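Local coordinates for DhaKLM operon coactivator DhaQ (Lactococcus lactis, PDB 2IU4), which acts as coactivator of the transcription factor DhaS, with which it switches on the dhaKLM operon once dihydroxyacetone is covalently bound, at residues 48-54 against 71-77; 254-258 against 271-276; 268-272 against 289-293. Numbering follows the deposited sequence.

In the fold
Following the chain from its N terminus, contact 1 comes first: it closes the 16-residue connection between the neighbouring parallel strands 46-52 and 69-73 of the N-terminal mixed sheet. Contacts 2 and 3 follow in series, in the second six-stranded sheet, centred 26 and 24 Å from contact 1. They are two halves of one beta-alpha-beta unit: contact 2 folds helix 265-281 back on strand 252-259, and contact 3 brings strand 285-292 against the same helix. Their spans overlap, contact 3 opening before contact 2 has closed; they share F271 and Q272, and V257 N is 2.9 Å from K290 O across the strands. All three contacts touch the second subunit.

Contact 1: 48-54 against 71-77; sequences SGGGSGH and VTGPLFI
Backbone hydrogen bonds define the pairing. Strands 48-52 and 71-73 run parallel at 26°, axes 4.4 Å apart, G49 facing V71 and G50 facing T72. V71 N donates to S48 O (2.9 Å), G50 N to V71 O (3.1 Å) and G73 N to G50 O (2.9 Å). A beta bulge then pairs S52 with L75: S52 N binds P74 O (3.0 Å) and, weakly, G73 O (3.3 Å), and F76 N binds S52 O (2.9 Å). A type II turn, P74-I77, follows (I77 N to P74 O 3.1 Å).

Steric fit explains the glycines: at G50 (159/-170) and G53 (100/-1) a CB would jam against the preceding carbonyl, at G49 against V71 O, at G51 against F76 and I77.

The rings of H54 and F76 (both chi1 m) lie near parallel (21°) but barely overlap, centroids 5.2 Å apart.

H54 ND1 is held by T296 O; its NE2 and G51 N hydrogen-bond the dihydroxyacetone-modified histidine at 215, implying a glycine-rich strand end and turn that line the ligand site.

Contact 2: 254-258 against 271-276; sequences ILLVN and FQYDVM
L255 reaches from its strand across the side of the helix, its CD2 lying 3.7 Å from M276 SD, 4.3 Å from V275 CG1 and 4.3 Å from Q272 CG. Its chi1 t, chi2 p rotamer carries that methyl into the space between these three residues, which lie within about one helical turn of one another. Two positions along, V257 (chi1 t) makes the second set of contacts: CG2 is 3.7 Å from Q272 CG, and CG1 is 4.4 Å from F271 CD2, near the plane of the ring and so at its edge. Q272 thus lies against both strand residues through its aliphatic CG.

The alternation follows from extended backbone angles, close to -115/130 through residues 254-258: L255 and V257 point toward the helix, while L256 points away. Residues 271-276 are regular helix, with V275 N to F271 O at 2.9 Å and M276 N to Q272 O at 2.8 Å. The segment axes approach to 9.6 Å at 146°, with V257 CA nearest Q272 CA (6.2 Å) and L255 CA nearest M276 CA (8.8 Å).

This is the first strand-helix step of a beta-alpha-beta unit. F271 and V275 also pack on helix 228-243, and M276 on L20 of the second subunit. The chemistry implies an apolar join, made by methyl, ring-edge, thioether and aliphatic CG contacts, with no hydrogen bond across it.

Contact 3: 268-272 against 289-293; sequences LYSFQ and CKVGN
Helix 268-272 and strand 289-292 run at 147° to each other, their axes 8.6 Å apart at closest approach, with L268 CA nearest G292 CA at 6.9 Å. The helix is regular, Q272 N donating to L268 O at 2.8 Å. The strand stays extended to G292, whose phi is positive (158/-169); there a CB would be pressed against the preceding carbonyl, which calls for glycine. Extended geometry turns C289 and V291 toward the helix and K290 away.

V291 (chi1 t) is the centre of the packing. Its CG1 sits over the face of the Y269 ring, 3.8 Å from the centroid and 15° off the normal, a CH-pi contact, and also lies 3.8 Å from L268 CB. V291 CB approaches Y269 CE2 to 3.5 Å, and V291 CG2 meets Q272 CG at 3.8 Å. L268 (m, t) extends CD1 to 3.8 Å from G292 C, and Q272 OE1 stands 3.2 Å from C289 SG. One water links the segments, 2.5 Å from Y269 OH and donating to V291 O at 2.8 Å; the same hydroxyl hydrogen-bonds Y22 of the second subunit.

Within the sheet, K290 and G292 make backbone hydrogen bonds with strand 252-259. Since the same helix also packs on L255 and V257 of that parallel neighbour, it covers both strands it connects, the arrangement typical of a beta-alpha-beta crossover, here in a sheet of the Dak1 domain.

Contact 1: 48-54 against 71-77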
ATOM      1  N   SER B  48      -2.137 -18.877  -7.187  1.00 25.68           N
ATOM      2  CA  SER B  48      -3.393 -18.269  -7.577  1.00 27.65           C
ATOM      3  C   SER B  48      -3.136 -17.422  -8.820  1.00 28.05           C
ATOM      4  O   SER B  48      -2.054 -17.474  -9.403  1.00 28.16           O
ATOM      5  CB  SER B  48      -3.974 -17.426  -6.439  1.00 26.89           C
ATOM      6  OG  SER B  48      -5.328 -17.070  -6.716  1.00 30.25           O
ATOM      7  N   GLY B  49      -4.132 -16.662  -9.245  1.00 27.24           N
ATOM      8  CA  GLY B  49      -3.955 -15.818 -10.418  1.00 26.43           C
ATOM      9  C   GLY B  49      -5.291 -15.276 -10.882  1.00 26.70           C
ATOM     10  O   GLY B  49      -6.325 -15.552 -10.281  1.00 28.80           O
ATOM     11  N   GLY B  50      -5.283 -14.494 -11.950  1.00 26.32           N
ATOM     12  CA  GLY B  50      -6.507 -13.835 -12.398  1.00 25.91           C
ATOM     13  C   GLY B  50      -6.092 -12.675 -13.258  1.00 26.93           C
ATOM     14  O   GLY B  50      -4.912 -12.562 -13.631  1.00 29.20           O
ATOM     15  N   GLY B  51      -7.048 -11.818 -13.604  1.00 26.00           N
ATOM     16  CA  GLY B  51      -6.724 -10.730 -14.508  1.00 26.04           C
ATOM     17  C   GLY B  51      -5.796  -9.765 -13.800  1.00 26.80           C
ATOM     18  O   GLY B  51      -5.735  -9.741 -12.582  1.00 27.45           O
ATOM     19  N   SER B  52      -5.090  -8.948 -14.566  1.00 26.43           N
ATOM     20  CA  SER B  52      -4.409  -7.788 -14.010  1.00 28.27           C
ATOM     21  C   SER B  52      -5.460  -6.717 -13.714  1.00 27.32           C
ATOM     22  O   SER B  52      -6.613  -6.853 -14.112  1.00 27.11           O
ATOM     23  CB  SER B  52      -3.375  -7.284 -15.029  1.00 29.70           C
ATOM     24  OG  SER B  52      -2.808  -6.060 -14.590  1.00 35.75           O
ATOM     25  N   GLY B  53      -5.070  -5.654 -13.021  1.00 27.65           N
ATOM     26  CA  GLY B  53      -6.010  -4.599 -12.685  1.00 27.05           C
ATOM     27  C   GLY B  53      -6.554  -4.643 -11.284  1.00 26.25           C
ATOM     28  O   GLY B  53      -7.345  -3.769 -10.919  1.00 27.48           O
ATOM     29  N   HIS B  54      -6.142  -5.648 -10.507  1.00 26.62           N
ATOM     30  CA  HIS B  54      -6.568  -5.817  -9.118  1.00 25.28           C
ATOM     31  C   HIS B  54      -5.393  -5.693  -8.149  1.00 26.74           C
ATOM     32  O   HIS B  54      -5.543  -5.988  -6.966  1.00 24.66           O
ATOM     33  CB  HIS B  54      -7.265  -7.179  -8.865  1.00 25.96           C
ATOM     34  CG  HIS B  54      -8.246  -7.557  -9.929  1.00 26.91           C
ATOM     35  ND1 HIS B  54      -9.379  -6.818 -10.189  1.00 24.33           N
ATOM     36  CD2 HIS B  54      -8.249  -8.584 -10.814  1.00 25.59           C
ATOM     37  CE1 HIS B  54     -10.043  -7.372 -11.188  1.00 26.08           C
ATOM     38  NE2 HIS B  54      -9.375  -8.442 -11.589  1.00 26.61           N
ATOM     39  N   VAL B  71      -0.217 -16.167 -11.295  1.00 28.07           N
ATOM     40  CA  VAL B  71      -0.219 -16.040 -12.748  1.00 26.39           C
ATOM     41  C   VAL B  71      -1.220 -14.936 -13.114  1.00 27.52           C
ATOM     42  O   VAL B  71      -2.395 -15.036 -12.793  1.00 26.88           O
ATOM     43  CB  VAL B  71      -0.648 -17.345 -13.386  1.00 27.69           C
ATOM     44  CG1 VAL B  71      -0.430 -17.305 -14.872  1.00 26.40           C
ATOM     45  CG2 VAL B  71       0.114 -18.558 -12.757  1.00 27.02           C
ATOM     46  N   THR B  72      -0.745 -13.889 -13.780  1.00 27.38           N
ATOM     47  CA  THR B  72      -1.539 -12.705 -14.037  1.00 27.94           C
ATOM     48  C   THR B  72      -1.842 -12.623 -15.546  1.00 27.39           C
ATOM     49  O   THR B  72      -0.944 -12.806 -16.388  1.00 28.51           O
ATOM     50  CB  THR B  72      -0.730 -11.472 -13.580  1.00 28.51           C
ATOM     51  OG1 THR B  72      -0.507 -11.539 -12.158  1.00 31.28           O
ATOM     52  CG2 THR B  72      -1.456 -10.180 -13.913  1.00 29.55           C
ATOM     53  N   GLY B  73      -3.096 -12.350 -15.893  1.00 26.20           N
ATOM     54  CA  GLY B  73      -3.483 -12.170 -17.294  1.00 24.79           C
ATOM     55  C   GLY B  73      -3.520 -10.701 -17.713  1.00 24.15           C
ATOM     56  O   GLY B  73      -3.086  -9.824 -16.973  1.00 25.50           O
ATOM     57  N   PRO B  74      -4.039 -10.414 -18.910  1.00 23.67           N
ATOM     58  CA  PRO B  74      -4.272  -9.032 -19.325  1.00 23.25           C
ATOM     59  C   PRO B  74      -5.260  -8.355 -18.395  1.00 24.29           C
ATOM     60  O   PRO B  74      -5.789  -8.982 -17.466  1.00 21.98           O
ATOM     61  CB  PRO B  74      -4.868  -9.173 -20.736  1.00 24.53           C
ATOM     62  CG  PRO B  74      -4.473 -10.549 -21.189  1.00 22.43           C
ATOM     63  CD  PRO B  74      -4.425 -11.389 -19.946  1.00 23.45           C
ATOM     64  N   LEU B  75      -5.509  -7.076 -18.636  1.00 23.53           N
ATOM     65  CA  LEU B  75      -6.384  -6.332 -17.729  1.00 24.02           C
ATOM     66  C   LEU B  75      -7.763  -6.998 -17.660  1.00 24.02           C
ATOM     67  O   LEU B  75      -8.440  -7.129 -18.688  1.00 24.86           O
ATOM     68  CB  LEU B  75      -6.529  -4.900 -18.241  1.00 23.95           C
ATOM     69  CG  LEU B  75      -7.397  -3.959 -17.398  1.00 25.95           C
ATOM     70  CD1 LEU B  75      -6.660  -3.649 -16.111  1.00 26.49           C
ATOM     71  CD2 LEU B  75      -7.578  -2.675 -18.211  1.00 27.83           C
ATOM     72  N   PHE B  76      -8.176  -7.411 -16.469  1.00 23.90           N
ATOM     73  CA  PHE B  76      -9.500  -8.004 -16.232  1.00 25.29           C
ATOM     74  C   PHE B  76      -9.747  -9.310 -16.992  1.00 25.99           C
ATOM     75  O   PHE B  76     -10.897  -9.716 -17.170  1.00 28.40           O
ATOM     76  CB  PHE B  76     -10.620  -6.996 -16.553  1.00 25.76           C
ATOM     77  CG  PHE B  76     -10.690  -5.833 -15.595  1.00 25.98           C
ATOM     78  CD1 PHE B  76      -9.986  -5.854 -14.412  1.00 27.94           C
ATOM     79  CD2 PHE B  76     -11.457  -4.720 -15.892  1.00 28.78           C
ATOM     80  CE1 PHE B  76     -10.046  -4.783 -13.505  1.00 30.54           C
ATOM     81  CE2 PHE B  76     -11.518  -3.647 -14.993  1.00 28.60           C
ATOM     82  CZ  PHE B  76     -10.811  -3.690 -13.803  1.00 27.61           C
ATOM     83  N   ILE B  77      -8.684  -9.964 -17.459  1.00 26.75           N
ATOM     84  CA  ILE B  77      -8.817 -11.218 -18.201  1.00 25.34           C
ATOM     85  C   ILE B  77      -7.885 -12.255 -17.546  1.00 26.52           C
ATOM     86  O   ILE B  77      -6.701 -12.006 -17.388  1.00 25.85           O
ATOM     87  CB  ILE B  77      -8.454 -11.017 -19.682  1.00 26.01           C
ATOM     88  CG1 ILE B  77      -9.525 -10.148 -20.355  1.00 25.05           C
ATOM     89  CG2 ILE B  77      -8.311 -12.368 -20.417  1.00 25.58           C
ATOM     90  CD1 ILE B  77      -9.152  -9.609 -21.711  1.00 30.95           C
TER

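Contact 2: 254-258 against 271-276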
ATOM      1  N   ILE B 254     -12.492 -11.774  12.047  1.00 23.75           N
ATOM      2  CA  ILE B 254     -11.443 -11.137  11.270  1.00 25.75           C
ATOM      3  C   ILE B 254     -12.134 -10.124  10.363  1.00 25.44           C
ATOM      4  O   ILE B 254     -13.170 -10.429   9.793  1.00 25.62           O
ATOM      5  CB  ILE B 254     -10.818 -12.225  10.389  1.00 24.60           C
ATOM      6  CG1 ILE B 254     -10.091 -13.234  11.290  1.00 26.65           C
ATOM      7  CG2 ILE B 254      -9.979 -11.619   9.258  1.00 25.75           C
ATOM      8  CD1 ILE B 254     -10.168 -14.667  10.753  1.00 24.95           C
ATOM      9  N   LEU B 255     -11.576  -8.928  10.239  1.00 25.13           N
ATOM     10  CA  LEU B 255     -12.140  -7.923   9.340  1.00 26.52           C
ATOM     11  C   LEU B 255     -11.110  -7.448   8.315  1.00 26.66           C
ATOM     12  O   LEU B 255      -9.992  -7.102   8.695  1.00 27.80           O
ATOM     13  CB  LEU B 255     -12.568  -6.701  10.159  1.00 27.74           C
ATOM     14  CG  LEU B 255     -13.056  -5.454   9.399  1.00 26.64           C
ATOM     15  CD1 LEU B 255     -14.457  -5.653   8.804  1.00 27.01           C
ATOM     16  CD2 LEU B 255     -13.043  -4.215  10.289  1.00 27.10           C
ATOM     17  N   LEU B 256     -11.483  -7.378   7.041  1.00 27.29           N
ATOM     18  CA  LEU B 256     -10.704  -6.639   6.061  1.00 27.05           C
ATOM     19  C   LEU B 256     -11.480  -5.419   5.593  1.00 26.87           C
ATOM     20  O   LEU B 256     -12.669  -5.513   5.306  1.00 27.81           O
ATOM     21  CB  LEU B 256     -10.433  -7.491   4.807  1.00 28.14           C
ATOM     22  CG  LEU B 256      -9.874  -8.895   5.037  1.00 29.66           C
ATOM     23  CD1 LEU B 256      -9.716  -9.584   3.678  1.00 29.71           C
ATOM     24  CD2 LEU B 256      -8.542  -8.870   5.758  1.00 30.76           C
ATOM     25  N   VAL B 257     -10.789  -4.285   5.505  1.00 26.89           N
ATOM     26  CA  VAL B 257     -11.379  -3.071   4.942  1.00 24.42           C
ATOM     27  C   VAL B 257     -10.515  -2.785   3.701  1.00 25.97           C
ATOM     28  O   VAL B 257      -9.340  -2.423   3.801  1.00 26.91           O
ATOM     29  CB  VAL B 257     -11.313  -1.902   5.934  1.00 24.35           C
ATOM     30  CG1 VAL B 257     -11.895  -0.641   5.334  1.00 23.36           C
ATOM     31  CG2 VAL B 257     -12.068  -2.252   7.243  1.00 23.56           C
ATOM     32  N   ASN B 258     -11.110  -2.974   2.534  1.00 25.35           N
ATOM     33  CA  ASN B 258     -10.394  -2.992   1.245  1.00 25.39           C
ATOM     34  C   ASN B 258     -10.778  -1.780   0.413  1.00 26.02           C
ATOM     35  O   ASN B 258     -11.958  -1.570   0.166  1.00 26.56           O
ATOM     36  CB  ASN B 258     -10.843  -4.252   0.496  1.00 26.40           C
ATOM     37  CG  ASN B 258     -10.235  -4.349  -0.892  1.00 27.19           C
ATOM     38  OD1 ASN B 258      -9.031  -4.227  -1.041  1.00 28.55           O
ATOM     39  ND2 ASN B 258     -11.061  -4.568  -1.896  1.00 23.86           N
ATOM     40  N   PHE B 271     -13.095   4.961   7.728  1.00 22.94           N
ATOM     41  CA  PHE B 271     -14.206   4.018   7.496  1.00 23.24           C
ATOM     42  C   PHE B 271     -14.050   2.784   8.388  1.00 24.39           C
ATOM     43  O   PHE B 271     -15.025   2.334   9.008  1.00 24.43           O
ATOM     44  CB  PHE B 271     -14.253   3.545   6.030  1.00 25.33           C
ATOM     45  CG  PHE B 271     -15.588   2.944   5.611  1.00 24.03           C
ATOM     46  CD1 PHE B 271     -16.715   3.757   5.488  1.00 28.87           C
ATOM     47  CD2 PHE B 271     -15.716   1.603   5.342  1.00 24.57           C
ATOM     48  CE1 PHE B 271     -17.931   3.235   5.096  1.00 26.61           C
ATOM     49  CE2 PHE B 271     -16.963   1.053   4.940  1.00 26.55           C
ATOM     50  CZ  PHE B 271     -18.066   1.888   4.818  1.00 24.89           C
ATOM     51  N   GLN B 272     -12.829   2.251   8.471  1.00 24.16           N
ATOM     52  CA  GLN B 272     -12.546   1.136   9.376  1.00 24.93           C
ATOM     53  C   GLN B 272     -12.983   1.453  10.800  1.00 24.66           C
ATOM     54  O   GLN B 272     -13.572   0.612  11.460  1.00 25.36           O
ATOM     55  CB  GLN B 272     -11.055   0.781   9.436  1.00 25.69           C
ATOM     56  CG  GLN B 272     -10.792  -0.520  10.214  1.00 31.16           C
ATOM     57  CD  GLN B 272     -10.173  -0.322  11.582  1.00 36.87           C
ATOM     58  OE1 GLN B 272      -9.605  -1.252  12.155  1.00 42.26           O
ATOM     59  NE2 GLN B 272     -10.296   0.868  12.129  1.00 38.84           N
ATOM     60  N   TYR B 273     -12.676   2.651  11.271  1.00 23.04           N
ATOM     61  CA  TYR B 273     -13.109   3.075  12.610  1.00 24.07           C
ATOM     62  C   TYR B 273     -14.639   3.084  12.739  1.00 23.17           C
ATOM     63  O   TYR B 273     -15.207   2.578  13.715  1.00 21.40           O
ATOM     64  CB  TYR B 273     -12.551   4.469  12.943  1.00 24.18           C
ATOM     65  CG  TYR B 273     -13.036   4.945  14.295  1.00 24.99           C
ATOM     66  CD1 TYR B 273     -12.499   4.419  15.476  1.00 22.71           C
ATOM     67  CD2 TYR B 273     -14.031   5.889  14.392  1.00 24.11           C
ATOM     68  CE1 TYR B 273     -12.961   4.848  16.726  1.00 27.67           C
ATOM     69  CE2 TYR B 273     -14.497   6.327  15.629  1.00 27.70           C
ATOM     70  CZ  TYR B 273     -13.955   5.801  16.784  1.00 27.12           C
ATOM     71  OH  TYR B 273     -14.423   6.233  17.993  1.00 28.28           O
ATOM     72  N   ASP B 274     -15.326   3.673  11.768  1.00 23.53           N
ATOM     73  CA  ASP B 274     -16.801   3.701  11.847  1.00 24.45           C
ATOM     74  C   ASP B 274     -17.357   2.279  11.879  1.00 24.51           C
ATOM     75  O   ASP B 274     -18.277   1.971  12.638  1.00 21.35           O
ATOM     76  CB  ASP B 274     -17.437   4.427  10.661  1.00 26.45           C
ATOM     77  CG  ASP B 274     -17.101   5.892  10.614  1.00 31.06           C
ATOM     78  OD1 ASP B 274     -16.953   6.528  11.675  1.00 31.63           O
ATOM     79  OD2 ASP B 274     -16.987   6.408   9.485  1.00 36.61           O
ATOM     80  N   VAL B 275     -16.808   1.410  11.040  1.00 23.74           N
ATOM     81  CA  VAL B 275     -17.248   0.016  10.999  1.00 22.95           C
ATOM     82  C   VAL B 275     -16.934  -0.749  12.287  1.00 25.48           C
ATOM     83  O   VAL B 275     -17.773  -1.496  12.792  1.00 25.03           O
ATOM     84  CB  VAL B 275     -16.617  -0.705   9.799  1.00 24.61           C
ATOM     85  CG1 VAL B 275     -16.867  -2.210   9.890  1.00 25.16           C
ATOM     86  CG2 VAL B 275     -17.185  -0.105   8.501  1.00 21.14           C
ATOM     87  N   MET B 276     -15.735  -0.551  12.822  1.00 23.87           N
ATOM     88  CA  MET B 276     -15.340  -1.212  14.060  1.00 25.79           C
ATOM     89  C   MET B 276     -16.239  -0.767  15.207  1.00 23.42           C
ATOM     90  O   MET B 276     -16.624  -1.559  16.057  1.00 24.47           O
ATOM     91  CB  MET B 276     -13.890  -0.848  14.395  1.00 26.45           C
ATOM     92  CG  MET B 276     -12.882  -1.495  13.445  1.00 30.64           C
ATOM     93  SD  MET B 276     -12.685  -3.229  13.885  1.00 40.10           S
ATOM     94  CE  MET B 276     -11.296  -3.101  15.007  1.00 40.34           C
TER

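Contact 3: 268-272 against 289-293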
ATOM      1  N   LEU B 268     -10.059   5.164   4.128  1.00 23.59           N
ATOM      2  CA  LEU B 268     -10.120   3.773   4.536  1.00 23.41           C
ATOM      3  C   LEU B 268     -10.027   3.551   6.034  1.00 24.06           C
ATOM      4  O   LEU B 268     -10.829   2.783   6.574  1.00 21.93           O
ATOM      5  CB  LEU B 268      -9.076   2.908   3.812  1.00 25.91           C
ATOM      6  CG  LEU B 268      -9.258   2.720   2.306  1.00 26.94           C
ATOM      7  CD1 LEU B 268      -8.083   1.886   1.792  1.00 25.57           C
ATOM      8  CD2 LEU B 268     -10.605   2.035   1.998  1.00 24.71           C
ATOM      9  N   TYR B 269      -9.060   4.187   6.702  1.00 21.40           N
ATOM     10  CA  TYR B 269      -8.963   4.046   8.156  1.00 22.62           C
ATOM     11  C   TYR B 269     -10.094   4.737   8.911  1.00 22.00           C
ATOM     12  O   TYR B 269     -10.527   4.259   9.947  1.00 23.24           O
ATOM     13  CB  TYR B 269      -7.610   4.565   8.679  1.00 22.67           C
ATOM     14  CG  TYR B 269      -6.490   3.568   8.398  1.00 23.88           C
ATOM     15  CD1 TYR B 269      -5.549   3.834   7.427  1.00 25.10           C
ATOM     16  CD2 TYR B 269      -6.395   2.367   9.093  1.00 22.68           C
ATOM     17  CE1 TYR B 269      -4.511   2.935   7.135  1.00 28.89           C
ATOM     18  CE2 TYR B 269      -5.352   1.454   8.809  1.00 23.09           C
ATOM     19  CZ  TYR B 269      -4.422   1.750   7.826  1.00 27.58           C
ATOM     20  OH  TYR B 269      -3.381   0.881   7.501  1.00 28.75           O
ATOM     21  N   SER B 270     -10.553   5.885   8.433  1.00 22.70           N
ATOM     22  CA  SER B 270     -11.732   6.521   9.028  1.00 23.71           C
ATOM     23  C   SER B 270     -12.934   5.582   8.897  1.00 24.24           C
ATOM     24  O   SER B 270     -13.720   5.448   9.837  1.00 25.07           O
ATOM     25  CB  SER B 270     -12.052   7.836   8.302  1.00 22.67           C
ATOM     26  OG  SER B 270     -10.945   8.727   8.342  1.00 29.26           O
ATOM     27  N   PHE B 271     -13.095   4.961   7.728  1.00 22.94           N
ATOM     28  CA  PHE B 271     -14.206   4.018   7.496  1.00 23.24           C
ATOM     29  C   PHE B 271     -14.050   2.784   8.388  1.00 24.39           C
ATOM     30  O   PHE B 271     -15.025   2.334   9.008  1.00 24.43           O
ATOM     31  CB  PHE B 271     -14.253   3.545   6.030  1.00 25.33           C
ATOM     32  CG  PHE B 271     -15.588   2.944   5.611  1.00 24.03           C
ATOM     33  CD1 PHE B 271     -16.715   3.757   5.488  1.00 28.87           C
ATOM     34  CD2 PHE B 271     -15.716   1.603   5.342  1.00 24.57           C
ATOM     35  CE1 PHE B 271     -17.931   3.235   5.096  1.00 26.61           C
ATOM     36  CE2 PHE B 271     -16.963   1.053   4.940  1.00 26.55           C
ATOM     37  CZ  PHE B 271     -18.066   1.888   4.818  1.00 24.89           C
ATOM     38  N   GLN B 272     -12.829   2.251   8.471  1.00 24.16           N
ATOM     39  CA  GLN B 272     -12.546   1.136   9.376  1.00 24.93           C
ATOM     40  C   GLN B 272     -12.983   1.453  10.800  1.00 24.66           C
ATOM     41  O   GLN B 272     -13.572   0.612  11.460  1.00 25.36           O
ATOM     42  CB  GLN B 272     -11.055   0.781   9.436  1.00 25.69           C
ATOM     43  CG  GLN B 272     -10.792  -0.520  10.214  1.00 31.16           C
ATOM     44  CD  GLN B 272     -10.173  -0.322  11.582  1.00 36.87           C
ATOM     45  OE1 GLN B 272      -9.605  -1.252  12.155  1.00 42.26           O
ATOM     46  NE2 GLN B 272     -10.296   0.868  12.129  1.00 38.84           N
ATOM     47  N   CYS B 289      -7.445  -7.259  11.982  1.00 29.00           N
ATOM     48  CA  CYS B 289      -7.976  -6.328  10.992  1.00 30.83           C
ATOM     49  C   CYS B 289      -6.859  -6.041   9.992  1.00 30.54           C
ATOM     50  O   CYS B 289      -5.694  -5.935  10.381  1.00 31.00           O
ATOM     51  CB  CYS B 289      -8.416  -5.028  11.665  1.00 33.98           C
ATOM     52  SG  CYS B 289      -9.150  -3.882  10.455  1.00 40.46           S
ATOM     53  N   LYS B 290      -7.196  -5.914   8.718  1.00 26.29           N
ATOM     54  CA  LYS B 290      -6.218  -5.437   7.732  1.00 27.86           C
ATOM     55  C   LYS B 290      -6.888  -4.413   6.826  1.00 26.98           C
ATOM     56  O   LYS B 290      -8.001  -4.632   6.353  1.00 27.88           O
ATOM     57  CB  LYS B 290      -5.697  -6.597   6.885  1.00 24.85           C
ATOM     58  CG  LYS B 290      -4.630  -6.192   5.831  1.00 28.73           C
ATOM     59  CD  LYS B 290      -3.985  -7.440   5.232  1.00 28.42           C
ATOM     60  CE  LYS B 290      -2.951  -7.121   4.129  1.00 28.87           C
ATOM     61  NZ  LYS B 290      -1.881  -6.246   4.676  1.00 32.70           N
ATOM     62  N   VAL B 291      -6.217  -3.291   6.601  1.00 26.45           N
ATOM     63  CA  VAL B 291      -6.858  -2.170   5.907  1.00 26.42           C
ATOM     64  C   VAL B 291      -5.916  -1.765   4.781  1.00 26.28           C
ATOM     65  O   VAL B 291      -4.699  -1.680   4.980  1.00 27.13           O
ATOM     66  CB  VAL B 291      -6.995  -0.963   6.850  1.00 25.24           C
ATOM     67  CG1 VAL B 291      -7.645   0.220   6.126  1.00 25.43           C
ATOM     68  CG2 VAL B 291      -7.778  -1.355   8.062  1.00 24.63           C
ATOM     69  N   GLY B 292      -6.453  -1.544   3.591  1.00 25.04           N
ATOM     70  CA  GLY B 292      -5.611  -0.995   2.537  1.00 26.55           C
ATOM     71  C   GLY B 292      -6.203  -1.306   1.180  1.00 26.08           C
ATOM     72  O   GLY B 292      -7.348  -1.747   1.072  1.00 26.04           O
ATOM     73  N   ASN B 293      -5.429  -1.062   0.131  1.00 26.78           N
ATOM     74  CA  ASN B 293      -5.794  -1.559  -1.193  1.00 28.33           C
ATOM     75  C   ASN B 293      -5.371  -3.004  -1.279  1.00 28.94           C
ATOM     76  O   ASN B 293      -4.217  -3.282  -1.592  1.00 29.23           O
ATOM     77  CB  ASN B 293      -5.078  -0.742  -2.284  1.00 28.35           C
ATOM     78  CG  ASN B 293      -5.754   0.595  -2.555  1.00 31.51           C
ATOM     79  OD1 ASN B 293      -6.676   0.995  -1.842  1.00 32.66           O
ATOM     80  ND2 ASN B 293      -5.291   1.297  -3.593  1.00 35.02           N
TER
HETATM   81  O   HOH W   1      -2.859   0.391   5.084  1.00 25.20           O